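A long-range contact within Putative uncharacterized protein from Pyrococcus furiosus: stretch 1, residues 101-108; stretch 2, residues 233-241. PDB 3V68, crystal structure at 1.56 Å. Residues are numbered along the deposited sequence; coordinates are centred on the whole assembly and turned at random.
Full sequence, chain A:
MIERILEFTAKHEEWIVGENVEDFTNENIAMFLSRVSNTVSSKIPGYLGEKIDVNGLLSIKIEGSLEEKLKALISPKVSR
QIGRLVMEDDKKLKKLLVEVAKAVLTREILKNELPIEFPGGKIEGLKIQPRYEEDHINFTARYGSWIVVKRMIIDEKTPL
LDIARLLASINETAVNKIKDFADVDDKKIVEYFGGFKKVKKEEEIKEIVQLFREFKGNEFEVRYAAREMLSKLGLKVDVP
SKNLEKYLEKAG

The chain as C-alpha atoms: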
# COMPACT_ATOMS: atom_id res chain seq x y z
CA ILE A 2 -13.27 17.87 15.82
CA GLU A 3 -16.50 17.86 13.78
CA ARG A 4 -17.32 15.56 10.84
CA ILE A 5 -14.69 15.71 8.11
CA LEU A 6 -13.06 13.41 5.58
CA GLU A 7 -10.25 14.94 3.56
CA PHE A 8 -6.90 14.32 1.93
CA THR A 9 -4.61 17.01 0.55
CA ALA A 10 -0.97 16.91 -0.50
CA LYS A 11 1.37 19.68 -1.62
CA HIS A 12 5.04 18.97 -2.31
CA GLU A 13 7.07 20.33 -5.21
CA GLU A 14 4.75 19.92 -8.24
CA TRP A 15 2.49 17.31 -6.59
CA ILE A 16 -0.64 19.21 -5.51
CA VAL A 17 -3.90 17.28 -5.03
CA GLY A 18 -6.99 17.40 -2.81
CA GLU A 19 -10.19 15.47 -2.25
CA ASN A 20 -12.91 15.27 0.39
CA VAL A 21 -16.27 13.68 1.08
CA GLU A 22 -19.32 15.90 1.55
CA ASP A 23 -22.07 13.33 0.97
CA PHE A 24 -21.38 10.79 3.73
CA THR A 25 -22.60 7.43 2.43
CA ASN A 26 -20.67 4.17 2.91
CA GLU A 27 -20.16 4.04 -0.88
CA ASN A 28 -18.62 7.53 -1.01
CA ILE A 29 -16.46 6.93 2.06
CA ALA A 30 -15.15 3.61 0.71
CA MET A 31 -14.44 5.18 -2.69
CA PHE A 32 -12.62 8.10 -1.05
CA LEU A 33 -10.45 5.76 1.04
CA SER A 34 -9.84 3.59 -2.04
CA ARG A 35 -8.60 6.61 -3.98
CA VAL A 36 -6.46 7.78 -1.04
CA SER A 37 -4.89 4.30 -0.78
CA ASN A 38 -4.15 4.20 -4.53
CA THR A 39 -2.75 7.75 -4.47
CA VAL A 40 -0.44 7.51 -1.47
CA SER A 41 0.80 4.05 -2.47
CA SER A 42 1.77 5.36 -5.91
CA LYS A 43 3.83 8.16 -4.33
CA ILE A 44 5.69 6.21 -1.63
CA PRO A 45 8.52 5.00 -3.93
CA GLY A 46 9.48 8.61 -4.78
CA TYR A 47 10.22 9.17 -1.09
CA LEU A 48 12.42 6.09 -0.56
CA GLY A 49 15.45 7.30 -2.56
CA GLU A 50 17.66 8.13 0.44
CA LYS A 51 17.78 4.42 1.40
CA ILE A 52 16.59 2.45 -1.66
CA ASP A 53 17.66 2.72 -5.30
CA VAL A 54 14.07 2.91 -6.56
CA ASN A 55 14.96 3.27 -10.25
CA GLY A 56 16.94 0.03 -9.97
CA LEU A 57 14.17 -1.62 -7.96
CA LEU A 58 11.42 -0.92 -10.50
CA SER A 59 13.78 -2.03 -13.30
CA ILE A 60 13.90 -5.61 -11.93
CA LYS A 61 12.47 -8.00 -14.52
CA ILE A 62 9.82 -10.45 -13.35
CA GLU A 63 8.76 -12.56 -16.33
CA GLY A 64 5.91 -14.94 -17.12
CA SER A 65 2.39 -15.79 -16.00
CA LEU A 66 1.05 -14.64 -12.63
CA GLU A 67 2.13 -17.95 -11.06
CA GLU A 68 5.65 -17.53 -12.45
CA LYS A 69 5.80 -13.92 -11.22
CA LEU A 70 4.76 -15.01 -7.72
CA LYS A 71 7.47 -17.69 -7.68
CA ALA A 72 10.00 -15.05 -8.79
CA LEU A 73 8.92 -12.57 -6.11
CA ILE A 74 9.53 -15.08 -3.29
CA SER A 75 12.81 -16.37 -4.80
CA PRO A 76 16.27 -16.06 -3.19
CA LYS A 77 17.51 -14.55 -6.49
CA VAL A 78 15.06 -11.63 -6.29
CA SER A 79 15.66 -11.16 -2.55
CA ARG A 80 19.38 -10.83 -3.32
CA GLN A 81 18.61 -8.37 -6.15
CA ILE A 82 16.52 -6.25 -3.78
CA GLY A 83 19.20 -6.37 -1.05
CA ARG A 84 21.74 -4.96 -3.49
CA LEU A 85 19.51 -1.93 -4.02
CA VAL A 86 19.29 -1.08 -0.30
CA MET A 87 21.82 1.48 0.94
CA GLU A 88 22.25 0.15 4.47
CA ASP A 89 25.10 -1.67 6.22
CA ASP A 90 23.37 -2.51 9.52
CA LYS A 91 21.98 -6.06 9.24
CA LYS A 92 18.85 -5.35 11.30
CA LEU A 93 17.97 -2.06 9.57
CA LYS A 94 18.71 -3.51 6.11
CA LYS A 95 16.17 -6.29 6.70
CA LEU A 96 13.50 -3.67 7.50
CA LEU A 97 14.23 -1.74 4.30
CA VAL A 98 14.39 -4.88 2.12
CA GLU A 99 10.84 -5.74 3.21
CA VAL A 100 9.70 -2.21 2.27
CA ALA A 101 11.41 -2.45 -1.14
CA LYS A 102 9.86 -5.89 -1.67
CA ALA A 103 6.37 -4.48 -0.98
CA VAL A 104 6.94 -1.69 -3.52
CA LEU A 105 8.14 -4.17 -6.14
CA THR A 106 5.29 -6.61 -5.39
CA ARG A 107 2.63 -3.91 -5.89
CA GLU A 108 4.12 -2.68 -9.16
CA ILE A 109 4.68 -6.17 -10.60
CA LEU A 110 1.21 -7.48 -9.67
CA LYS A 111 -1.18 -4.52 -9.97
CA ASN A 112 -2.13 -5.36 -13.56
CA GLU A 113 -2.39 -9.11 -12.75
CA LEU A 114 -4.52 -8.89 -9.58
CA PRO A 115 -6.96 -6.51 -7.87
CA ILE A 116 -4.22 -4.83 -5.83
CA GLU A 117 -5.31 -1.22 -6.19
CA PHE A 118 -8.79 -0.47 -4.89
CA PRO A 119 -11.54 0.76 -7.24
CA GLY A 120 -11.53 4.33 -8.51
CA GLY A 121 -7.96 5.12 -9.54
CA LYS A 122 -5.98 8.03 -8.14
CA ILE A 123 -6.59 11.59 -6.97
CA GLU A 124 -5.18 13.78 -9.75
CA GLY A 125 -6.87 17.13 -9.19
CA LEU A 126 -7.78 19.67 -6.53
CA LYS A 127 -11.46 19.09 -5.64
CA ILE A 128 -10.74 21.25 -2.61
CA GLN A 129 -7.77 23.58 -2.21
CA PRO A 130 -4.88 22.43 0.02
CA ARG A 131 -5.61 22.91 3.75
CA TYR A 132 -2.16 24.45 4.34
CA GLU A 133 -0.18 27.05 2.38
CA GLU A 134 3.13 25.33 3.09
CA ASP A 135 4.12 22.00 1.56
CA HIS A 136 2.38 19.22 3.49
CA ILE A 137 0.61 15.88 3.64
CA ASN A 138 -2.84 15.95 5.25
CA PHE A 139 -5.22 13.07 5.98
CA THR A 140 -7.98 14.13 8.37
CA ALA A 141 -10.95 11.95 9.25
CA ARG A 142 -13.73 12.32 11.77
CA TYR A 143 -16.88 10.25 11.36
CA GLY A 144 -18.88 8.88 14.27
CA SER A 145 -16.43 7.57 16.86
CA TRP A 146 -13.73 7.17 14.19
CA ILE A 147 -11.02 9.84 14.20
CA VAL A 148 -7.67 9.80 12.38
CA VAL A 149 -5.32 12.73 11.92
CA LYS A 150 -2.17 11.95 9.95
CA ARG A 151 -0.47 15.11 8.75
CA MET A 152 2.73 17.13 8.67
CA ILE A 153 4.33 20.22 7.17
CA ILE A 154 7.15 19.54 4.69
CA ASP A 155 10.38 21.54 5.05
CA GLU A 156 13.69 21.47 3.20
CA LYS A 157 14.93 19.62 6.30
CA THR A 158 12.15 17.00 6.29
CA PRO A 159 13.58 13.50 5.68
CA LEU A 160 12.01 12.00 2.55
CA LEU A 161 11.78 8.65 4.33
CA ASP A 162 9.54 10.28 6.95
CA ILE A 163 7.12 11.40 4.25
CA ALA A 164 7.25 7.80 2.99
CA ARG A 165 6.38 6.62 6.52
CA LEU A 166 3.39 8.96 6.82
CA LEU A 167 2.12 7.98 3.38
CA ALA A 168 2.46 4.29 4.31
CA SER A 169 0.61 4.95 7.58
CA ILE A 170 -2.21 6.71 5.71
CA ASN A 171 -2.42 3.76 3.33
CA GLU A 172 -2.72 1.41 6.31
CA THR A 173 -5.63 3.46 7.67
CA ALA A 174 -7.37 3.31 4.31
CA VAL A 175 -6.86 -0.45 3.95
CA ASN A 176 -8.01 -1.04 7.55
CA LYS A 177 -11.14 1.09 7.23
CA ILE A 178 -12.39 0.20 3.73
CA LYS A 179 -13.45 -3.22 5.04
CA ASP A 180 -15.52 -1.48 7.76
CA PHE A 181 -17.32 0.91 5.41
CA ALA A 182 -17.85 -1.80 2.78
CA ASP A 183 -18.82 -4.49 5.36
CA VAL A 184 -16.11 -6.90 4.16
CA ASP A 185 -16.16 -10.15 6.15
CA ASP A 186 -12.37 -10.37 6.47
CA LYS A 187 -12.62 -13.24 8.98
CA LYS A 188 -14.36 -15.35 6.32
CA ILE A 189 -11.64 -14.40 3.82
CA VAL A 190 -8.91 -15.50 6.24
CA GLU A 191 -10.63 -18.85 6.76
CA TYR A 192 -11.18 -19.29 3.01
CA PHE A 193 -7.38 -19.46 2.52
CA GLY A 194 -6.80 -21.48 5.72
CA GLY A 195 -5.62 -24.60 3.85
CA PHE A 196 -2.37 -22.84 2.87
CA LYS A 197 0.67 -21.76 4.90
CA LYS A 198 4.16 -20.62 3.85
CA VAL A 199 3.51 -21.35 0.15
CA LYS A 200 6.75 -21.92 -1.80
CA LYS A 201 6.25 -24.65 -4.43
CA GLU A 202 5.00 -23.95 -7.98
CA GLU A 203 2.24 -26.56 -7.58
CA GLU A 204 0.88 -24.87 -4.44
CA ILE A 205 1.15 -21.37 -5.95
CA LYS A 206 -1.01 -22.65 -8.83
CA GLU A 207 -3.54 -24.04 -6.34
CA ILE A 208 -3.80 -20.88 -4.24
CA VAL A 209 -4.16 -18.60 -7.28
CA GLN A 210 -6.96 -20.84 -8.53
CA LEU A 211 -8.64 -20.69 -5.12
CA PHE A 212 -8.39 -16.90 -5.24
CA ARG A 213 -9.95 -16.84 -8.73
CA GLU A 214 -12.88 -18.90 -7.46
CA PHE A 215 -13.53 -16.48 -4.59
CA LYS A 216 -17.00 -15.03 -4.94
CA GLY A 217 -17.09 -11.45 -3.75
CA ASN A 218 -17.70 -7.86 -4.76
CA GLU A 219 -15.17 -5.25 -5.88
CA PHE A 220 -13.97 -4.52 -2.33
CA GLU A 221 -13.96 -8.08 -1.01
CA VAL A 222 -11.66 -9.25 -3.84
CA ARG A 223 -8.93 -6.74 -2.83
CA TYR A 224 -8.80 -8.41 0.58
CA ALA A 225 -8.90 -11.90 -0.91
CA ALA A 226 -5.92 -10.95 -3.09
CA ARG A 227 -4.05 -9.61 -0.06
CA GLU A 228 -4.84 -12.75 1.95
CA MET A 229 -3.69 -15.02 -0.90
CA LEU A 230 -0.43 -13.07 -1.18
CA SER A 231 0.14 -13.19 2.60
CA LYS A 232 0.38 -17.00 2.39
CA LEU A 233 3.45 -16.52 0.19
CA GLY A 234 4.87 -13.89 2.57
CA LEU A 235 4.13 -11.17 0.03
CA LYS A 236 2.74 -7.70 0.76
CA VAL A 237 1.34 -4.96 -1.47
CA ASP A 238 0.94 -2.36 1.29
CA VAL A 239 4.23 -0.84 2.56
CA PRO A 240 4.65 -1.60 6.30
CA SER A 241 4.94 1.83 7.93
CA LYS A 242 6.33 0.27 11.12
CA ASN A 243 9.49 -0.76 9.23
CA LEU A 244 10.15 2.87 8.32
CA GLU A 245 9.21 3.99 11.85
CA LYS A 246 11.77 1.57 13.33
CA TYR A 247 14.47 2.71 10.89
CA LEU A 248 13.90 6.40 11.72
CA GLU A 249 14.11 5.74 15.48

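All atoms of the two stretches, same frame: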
# COMPACT_ATOMS: atom_id res chain seq x y z
N ALA A 101 11.11 -2.39 0.29
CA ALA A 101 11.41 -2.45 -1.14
C ALA A 101 10.64 -3.58 -1.82
O ALA A 101 10.10 -3.40 -2.92
CB ALA A 101 12.91 -2.60 -1.37
N LYS A 102 10.59 -4.73 -1.16
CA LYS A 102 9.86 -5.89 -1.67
C LYS A 102 8.37 -5.59 -1.84
O LYS A 102 7.77 -6.00 -2.82
CB LYS A 102 10.07 -7.08 -0.73
CG LYS A 102 9.61 -8.42 -1.27
CD LYS A 102 9.86 -9.48 -0.21
CE LYS A 102 9.16 -10.78 -0.54
NZ LYS A 102 9.40 -11.80 0.52
N ALA A 103 7.79 -4.87 -0.89
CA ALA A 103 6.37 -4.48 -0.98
C ALA A 103 6.11 -3.53 -2.14
O ALA A 103 5.07 -3.63 -2.79
CB ALA A 103 5.89 -3.86 0.33
N VAL A 104 7.05 -2.62 -2.39
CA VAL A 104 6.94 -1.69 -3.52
C VAL A 104 7.00 -2.46 -4.83
O VAL A 104 6.15 -2.27 -5.71
CB VAL A 104 8.06 -0.61 -3.46
CG1 VAL A 104 8.17 0.13 -4.79
CG2 VAL A 104 7.77 0.37 -2.34
N LEU A 105 7.98 -3.36 -4.94
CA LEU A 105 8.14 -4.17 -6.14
C LEU A 105 6.92 -5.07 -6.37
O LEU A 105 6.41 -5.16 -7.48
CB LEU A 105 9.42 -5.01 -6.05
CG LEU A 105 9.74 -5.90 -7.26
CD1 LEU A 105 9.97 -5.04 -8.50
CD2 LEU A 105 10.95 -6.78 -6.98
N THR A 106 6.45 -5.72 -5.31
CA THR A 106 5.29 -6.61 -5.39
C THR A 106 4.05 -5.89 -5.92
O THR A 106 3.37 -6.40 -6.82
CB THR A 106 5.02 -7.28 -4.03
OG1 THR A 106 6.17 -8.04 -3.65
CG2 THR A 106 3.81 -8.21 -4.10
N ARG A 107 3.77 -4.69 -5.40
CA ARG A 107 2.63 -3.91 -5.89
C ARG A 107 2.77 -3.59 -7.37
O ARG A 107 1.83 -3.78 -8.14
CB ARG A 107 2.46 -2.61 -5.09
CG ARG A 107 1.38 -1.66 -5.67
CD ARG A 107 1.13 -0.43 -4.79
NE ARG A 107 0.39 -0.79 -3.59
CZ ARG A 107 -0.90 -0.51 -3.37
NH1 ARG A 107 -1.61 0.19 -4.25
NH2 ARG A 107 -1.46 -0.91 -2.24
N GLU A 108 3.94 -3.10 -7.78
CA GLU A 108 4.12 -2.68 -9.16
C GLU A 108 4.09 -3.85 -10.14
O GLU A 108 3.52 -3.73 -11.23
CB GLU A 108 5.40 -1.84 -9.32
CG GLU A 108 5.35 -0.50 -8.58
CD GLU A 108 4.09 0.31 -8.87
OE1 GLU A 108 3.87 0.68 -10.05
OE2 GLU A 108 3.33 0.59 -7.92
N LEU A 233 2.14 -16.44 0.82
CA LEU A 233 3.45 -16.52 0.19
C LEU A 233 4.47 -15.60 0.86
O LEU A 233 5.64 -15.54 0.44
CB LEU A 233 3.34 -16.16 -1.30
CG LEU A 233 2.83 -17.21 -2.30
CD1 LEU A 233 1.34 -17.45 -2.14
CD2 LEU A 233 3.14 -16.75 -3.71
N GLY A 234 4.03 -14.87 1.88
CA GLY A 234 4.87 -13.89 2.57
C GLY A 234 5.03 -12.61 1.77
O GLY A 234 5.99 -11.86 1.96
N LEU A 235 4.09 -12.36 0.87
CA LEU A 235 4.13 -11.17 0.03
C LEU A 235 3.16 -10.11 0.53
O LEU A 235 2.09 -10.42 1.05
CB LEU A 235 3.80 -11.53 -1.42
CG LEU A 235 4.81 -12.42 -2.17
CD1 LEU A 235 4.25 -12.85 -3.51
CD2 LEU A 235 6.17 -11.74 -2.34
N LYS A 236 3.56 -8.85 0.36
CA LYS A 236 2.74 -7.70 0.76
C LYS A 236 2.64 -6.72 -0.39
O LYS A 236 3.58 -6.58 -1.16
CB LYS A 236 3.36 -6.99 1.96
CG LYS A 236 3.38 -7.79 3.24
CD LYS A 236 4.16 -7.04 4.31
CE LYS A 236 4.00 -7.69 5.68
NZ LYS A 236 4.65 -6.87 6.74
N VAL A 237 1.51 -6.02 -0.47
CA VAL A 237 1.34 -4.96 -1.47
C VAL A 237 1.11 -3.60 -0.82
O VAL A 237 0.99 -2.57 -1.51
CB VAL A 237 0.21 -5.27 -2.49
CG1 VAL A 237 0.61 -6.42 -3.42
CG2 VAL A 237 -1.13 -5.56 -1.78
N ASP A 238 1.03 -3.59 0.51
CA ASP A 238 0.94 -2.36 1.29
C ASP A 238 2.25 -2.22 2.08
O ASP A 238 2.61 -3.12 2.84
CB ASP A 238 -0.28 -2.38 2.23
CG ASP A 238 -1.60 -2.57 1.48
OD1 ASP A 238 -1.81 -1.88 0.45
OD2 ASP A 238 -2.43 -3.41 1.91
N VAL A 239 2.96 -1.11 1.88
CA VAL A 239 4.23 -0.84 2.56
C VAL A 239 4.03 -0.80 4.09
O VAL A 239 3.18 -0.05 4.57
CB VAL A 239 4.88 0.49 2.08
CG1 VAL A 239 6.07 0.88 2.97
CG2 VAL A 239 5.31 0.38 0.62
N PRO A 240 4.79 -1.62 4.84
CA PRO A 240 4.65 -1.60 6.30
C PRO A 240 5.29 -0.36 6.92
O PRO A 240 6.52 -0.23 6.95
CB PRO A 240 5.36 -2.89 6.73
CG PRO A 240 6.37 -3.14 5.67
CD PRO A 240 5.76 -2.64 4.39
N SER A 241 4.45 0.56 7.39
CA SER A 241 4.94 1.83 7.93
C SER A 241 5.84 1.61 9.14
O SER A 241 6.78 2.36 9.35
CB SER A 241 3.78 2.76 8.31
OG SER A 241 3.11 2.28 9.46
O HOH W 1 8.17 -14.22 0.42
O HOH W 2 6.25 -8.57 -0.68

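An extended, irregular segment, residues 233-241, packs along one side of a helix, burying 488 Å² in all. The polar anchor is Arg 107. Its CA-to-CB bond points sideways to the segment, and the chain runs out through t at chi1 and chi2 and turns at chi3 (m), bringing the guanidinium edge to the segment's backbone. Val 237 O accepts from both NE (2.8 Å) and NH2 (3.0 Å) of Arg 107, while NH2 also reaches Asp 238 OD1 at 2.9 Å, a salt bridge whose hydrogen bond is weak. Arginine suits this buried place because one planar group can serve a carbonyl and a carboxylate together.

Two waters extend the polar contact. Water 2 donates to Thr 106 OG1 (3.0 Å) and accepts from Lys 236 N (2.9 Å); Thr 106 OG1 itself donates to Lys 102 O (2.7 Å). Water 1 joins Lys 102 NZ (2.7 Å) to Leu 233 O (2.9 Å). Ala 103 CA makes a CA-H...O contact with Lys 236 O (3.5 Å).

Apolar packing fills the rest. Ala 103 points its small CB toward the segment, 4.2 Å from Pro 240 CD. Valine's branched methyls suit burial: Val 104 CG2 meets Val 239 CG2 at 3.8 Å. Threonine adds a methyl to its hydroxyl, Thr 106 CG2 lying 3.7 Å from Val 237 CG1. All-t Lys 102 packs CE 3.6 Å from Leu 235 CD2 while its amine reaches water.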